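Local atomic coordinates of oxidoreductase, NAD-binding/iron-sulfur cluster-binding protein (Nitratireductor pacificus pht-3B, PDB entry 6ZXU), a protein that carries cobalamin and two iron-sulfur clusters and acts as a catabolic reductive dehalogenase, probably passing electrons through the clusters to the cobalamin. Residues Pro299-Val304 against Gly496-Ile501; Ala489-Gly494 against Asp503-Pro508. One frame throughout, in Å; residues are numbered along the deposited sequence.

Interaction 1 (Pro299-Val304 against Gly496-Ile501); sequences PTTLVV and GEVSRI. With SF4 (iron/sulfur cluster), chain D.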
# COMPACT_ATOMS: atom_id res chain seq x y z
N PRO A 299 -21.32 -12.14 6.70
CA PRO A 299 -20.15 -11.89 7.54
C PRO A 299 -20.29 -12.46 8.94
O PRO A 299 -21.38 -12.78 9.38
CB PRO A 299 -20.09 -10.42 7.61
CG PRO A 299 -20.93 -9.93 6.50
CD PRO A 299 -22.02 -10.90 6.33
N THR A 300 -19.16 -12.56 9.64
CA THR A 300 -19.12 -13.12 11.00
C THR A 300 -19.70 -12.13 12.04
O THR A 300 -19.78 -12.44 13.20
CB THR A 300 -17.69 -13.50 11.41
OG1 THR A 300 -16.85 -12.31 11.34
CG2 THR A 300 -17.12 -14.58 10.46
N THR A 301 -20.02 -10.93 11.61
CA THR A 301 -20.57 -9.94 12.48
C THR A 301 -21.89 -9.49 11.86
O THR A 301 -22.03 -9.52 10.62
CB THR A 301 -19.61 -8.71 12.63
OG1 THR A 301 -19.08 -8.27 11.34
CG2 THR A 301 -18.47 -9.05 13.52
N LEU A 302 -22.81 -9.05 12.69
CA LEU A 302 -24.15 -8.68 12.19
C LEU A 302 -24.19 -7.46 11.28
O LEU A 302 -23.60 -6.44 11.57
CB LEU A 302 -25.05 -8.43 13.38
CG LEU A 302 -26.54 -8.25 13.16
CD1 LEU A 302 -27.17 -9.45 12.47
CD2 LEU A 302 -27.13 -8.02 14.55
N VAL A 303 -24.80 -7.60 10.11
CA VAL A 303 -25.03 -6.50 9.17
C VAL A 303 -26.57 -6.46 8.91
O VAL A 303 -27.17 -7.45 8.44
CB VAL A 303 -24.27 -6.71 7.85
CG1 VAL A 303 -24.55 -5.59 6.84
CG2 VAL A 303 -22.78 -6.82 8.12
N VAL A 304 -27.18 -5.36 9.27
CA VAL A 304 -28.66 -5.20 9.07
C VAL A 304 -28.83 -4.12 8.01
O VAL A 304 -28.94 -2.94 8.33
CB VAL A 304 -29.32 -4.79 10.40
CG1 VAL A 304 -30.86 -4.78 10.22
CG2 VAL A 304 -28.91 -5.75 11.53
N GLY A 496 -11.19 -9.45 4.66
CA GLY A 496 -10.91 -9.26 6.06
C GLY A 496 -12.12 -9.50 6.91
O GLY A 496 -13.20 -9.59 6.43
N GLU A 497 -11.89 -9.64 8.21
CA GLU A 497 -12.94 -9.62 9.23
C GLU A 497 -12.83 -8.34 10.07
O GLU A 497 -11.76 -7.72 10.19
CB GLU A 497 -12.79 -10.80 10.21
CG GLU A 497 -13.37 -12.13 9.79
CD GLU A 497 -13.44 -13.12 10.97
OE1 GLU A 497 -14.23 -12.88 11.92
OE2 GLU A 497 -12.78 -14.17 10.97
N VAL A 498 -13.96 -7.92 10.58
CA VAL A 498 -14.05 -6.89 11.63
C VAL A 498 -13.10 -7.20 12.78
O VAL A 498 -13.11 -8.31 13.35
CB VAL A 498 -15.51 -6.82 12.15
CG1 VAL A 498 -15.64 -6.06 13.45
CG2 VAL A 498 -16.37 -6.14 11.07
N SER A 499 -12.28 -6.20 13.16
CA SER A 499 -11.28 -6.33 14.20
C SER A 499 -11.52 -5.29 15.32
O SER A 499 -12.24 -4.32 15.15
CB SER A 499 -9.87 -6.20 13.67
OG SER A 499 -9.53 -4.84 13.48
N ARG A 500 -10.85 -5.52 16.44
CA ARG A 500 -10.95 -4.55 17.56
C ARG A 500 -10.44 -3.18 17.17
O ARG A 500 -10.95 -2.16 17.62
CB ARG A 500 -10.25 -5.13 18.79
CG ARG A 500 -10.23 -4.15 19.99
CD ARG A 500 -9.57 -4.73 21.25
NE ARG A 500 -10.25 -5.89 21.72
CZ ARG A 500 -11.40 -5.93 22.37
NH1 ARG A 500 -11.98 -4.78 22.76
NH2 ARG A 500 -11.89 -7.08 22.71
N ILE A 501 -9.44 -3.08 16.34
CA ILE A 501 -8.97 -1.76 15.88
C ILE A 501 -10.08 -0.81 15.54
O ILE A 501 -10.08 0.30 15.98
CB ILE A 501 -7.94 -1.90 14.76
CG1 ILE A 501 -6.74 -2.65 15.27
CG2 ILE A 501 -7.52 -0.57 14.25
CD1 ILE A 501 -5.59 -2.94 14.23
FE1 SF4 D . -6.37 -5.62 18.33
FE2 SF4 D . -5.39 -8.09 19.20
FE3 SF4 D . -5.06 -7.38 16.62
FE4 SF4 D . -7.59 -7.96 17.47
S1 SF4 D . -5.75 -9.30 17.39
S2 SF4 D . -6.98 -6.24 16.26
S3 SF4 D . -7.39 -7.12 19.55
S4 SF4 D . -4.27 -6.39 18.48
O HOH W 1 -16.60 -9.67 10.41

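Interaction 2 (Ala489-Gly494 against Asp503-Pro508); sequences AILMAG and DTLLNP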
# COMPACT_ATOMS: atom_id res chain seq x y z
N ALA A 489 -17.04 -2.95 1.66
CA ALA A 489 -16.56 -3.68 0.49
C ALA A 489 -15.44 -4.64 0.80
O ALA A 489 -15.44 -5.77 0.33
CB ALA A 489 -16.18 -2.71 -0.59
N ILE A 490 -14.49 -4.26 1.64
CA ILE A 490 -13.44 -5.18 2.10
C ILE A 490 -14.10 -6.39 2.80
O ILE A 490 -13.72 -7.53 2.57
CB ILE A 490 -12.43 -4.51 3.05
CG1 ILE A 490 -11.71 -3.38 2.31
CG2 ILE A 490 -11.42 -5.50 3.56
CD1 ILE A 490 -11.04 -2.43 3.30
N LEU A 491 -15.12 -6.12 3.63
CA LEU A 491 -15.81 -7.21 4.35
C LEU A 491 -16.58 -8.13 3.39
O LEU A 491 -16.42 -9.33 3.46
CB LEU A 491 -16.76 -6.64 5.33
CG LEU A 491 -17.45 -7.69 6.17
CD1 LEU A 491 -16.53 -8.31 7.21
CD2 LEU A 491 -18.65 -7.05 6.85
N MET A 492 -17.38 -7.55 2.53
CA MET A 492 -18.22 -8.35 1.57
C MET A 492 -17.42 -9.07 0.50
O MET A 492 -17.79 -10.14 0.07
CB MET A 492 -19.26 -7.50 0.91
CG MET A 492 -20.40 -7.02 1.84
SD MET A 492 -21.09 -8.40 2.82
CE MET A 492 -21.47 -7.30 4.19
N ALA A 493 -16.26 -8.53 0.13
CA ALA A 493 -15.32 -9.19 -0.82
C ALA A 493 -14.48 -10.26 -0.19
O ALA A 493 -13.73 -10.91 -0.89
CB ALA A 493 -14.45 -8.13 -1.49
N GLY A 494 -14.65 -10.54 1.13
CA GLY A 494 -13.96 -11.59 1.78
C GLY A 494 -12.46 -11.36 1.85
O GLY A 494 -11.70 -12.31 1.81
N ASP A 503 -12.02 0.75 12.76
CA ASP A 503 -12.25 1.21 11.40
C ASP A 503 -11.26 0.61 10.45
O ASP A 503 -11.07 1.13 9.34
CB ASP A 503 -12.21 2.80 11.32
CG ASP A 503 -13.60 3.49 11.83
OD1 ASP A 503 -14.46 2.79 12.53
OD2 ASP A 503 -13.87 4.70 11.44
N THR A 504 -10.65 -0.52 10.84
CA THR A 504 -9.70 -1.27 10.03
C THR A 504 -10.13 -2.74 10.08
O THR A 504 -10.46 -3.27 11.14
CB THR A 504 -8.25 -1.15 10.61
OG1 THR A 504 -7.81 0.16 10.63
CG2 THR A 504 -7.25 -1.92 9.80
N LEU A 505 -10.16 -3.39 8.92
CA LEU A 505 -10.41 -4.81 8.81
C LEU A 505 -9.10 -5.59 8.70
O LEU A 505 -8.11 -5.10 8.18
CB LEU A 505 -11.27 -5.16 7.58
CG LEU A 505 -12.78 -4.84 7.90
CD1 LEU A 505 -12.97 -3.36 7.59
CD2 LEU A 505 -13.69 -5.68 7.14
N LEU A 506 -9.10 -6.81 9.23
CA LEU A 506 -7.92 -7.58 9.40
C LEU A 506 -7.95 -8.83 8.50
O LEU A 506 -8.90 -9.58 8.46
CB LEU A 506 -7.77 -7.93 10.89
CG LEU A 506 -6.48 -8.52 11.43
CD1 LEU A 506 -6.37 -8.19 12.86
CD2 LEU A 506 -6.35 -10.03 11.22
N ASN A 507 -6.87 -9.03 7.76
CA ASN A 507 -6.68 -10.10 6.80
C ASN A 507 -5.87 -11.22 7.45
O ASN A 507 -4.98 -10.96 8.25
CB ASN A 507 -5.91 -9.54 5.55
CG ASN A 507 -5.53 -10.59 4.57
OD1 ASN A 507 -4.53 -11.24 4.66
ND2 ASN A 507 -6.41 -10.79 3.58
N PRO A 508 -6.18 -12.50 7.16
CA PRO A 508 -5.50 -13.56 7.90
C PRO A 508 -4.01 -13.74 7.55
O PRO A 508 -3.28 -14.41 8.29
CB PRO A 508 -6.33 -14.79 7.57
CG PRO A 508 -7.03 -14.45 6.31
CD PRO A 508 -7.29 -12.98 6.35

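Interaction 1 (Pro299-Val304 against Gly496-Ile501)
The side chains of Thr300 and Glu497 cross at about a right angle, the hydroxyl coming over the carboxylate. It donates from Thr300 OG1 to Glu497 OE1 at 2.7 Å, about 45° out of the carboxylate plane. Thr300 OG1 sits between its own backbone N and carbonyl carbon (chi1 59°), and there it also takes a hydrogen bond from a water, 2.8 Å away. That water donates to Thr301 OG1 as well and accepts from the backbone N of Val498, so one molecule ties both threonines to 496-501. Thr301 lies aslant over Val498 in van der Waals contact, its hydroxyl OG1 3.5 Å from Val498 CG2 and its methyl CG2 4.0 Å from Val498 CB. The buried carboxylate of Glu497 has further donors: Gln536 NE2 reaches OE1, while the backbone N atoms of Phe533 and Leu535 serve OE2. Cutting Glu497 back to an alanine would probably cost the Thr300 hydroxyl and Gln536 the oxygen they share, and leave the backbone N atoms of Phe533 and Leu535 without theirs. Val498 is among the residues lining the cobalamin pocket, and further along Arg500 CB packs 3.6 Å from S3 of an iron-sulfur cluster. The contact thus joins the loop between strand 294-295 and helix 317-323 to short strand 497-498, with Gln536 of helix 535-540 touching both threonines.

Interaction 2 (Ala489-Gly494 against Asp503-Pro508)
A chi1 of -78° in Leu505 puts CG anti to the carbonyl carbon and carries CD2 to the last turn of helix 486-492, where it meets Leu491 CB at 3.7 Å. Leu491 swings its own CG anti to the backbone N (chi1 -177°), which brings CD1 alongside the same methyl at 3.9 Å. These two leucines cross at about a right angle, with Leu505 CD2 also 3.8 Å from the backbone N of Leu491. One residue earlier, the branch methyl CG2 of Ile490 rests against Leu505 CB at 4.0 Å, so Leu505 is the single side chain that spans both helix residues. Just beyond them the helix ends in a Schellman motif, Gly494 at positive phi with two bonds back into the last turn; Gly494 N to Leu491 O is 3.2 Å. From there the chain turns off toward strand 497-498. All three touching residues belong to the cobalamin pocket, and Asp503, which forms a salt bridge with Lys569 through OD1, lies there too. The junction of helix and strand is apolar and buried, made by van der Waals contact alone; within 503-508, polar bonds to cobalamin come from the backbone N of Leu505 and from Asp503 OD2.

How the interactions relate
The two interactions lie about 8 Å apart between centres, on the same side of the chain's centre, and their segments alternate along the sequence: 299-304, 489-494, 496-501, 503-508. The last three follow almost without a break, helix 486-492 leading into the antiparallel strands 497-498 and 505-506. The probable backbone bond from Leu506 N to Glu497 O joins the two strands, and the one from Ser499 OG to Thr504 O ties the turn beyond them. Interaction 1 fixes a distant loop to one strand and interaction 2 packs the preceding helix on the other, while Pro299 also touches Met492. Residues 496-501 and 503-508 line both the cobalamin pocket and one iron-sulfur site, consistent with electron transfer between them.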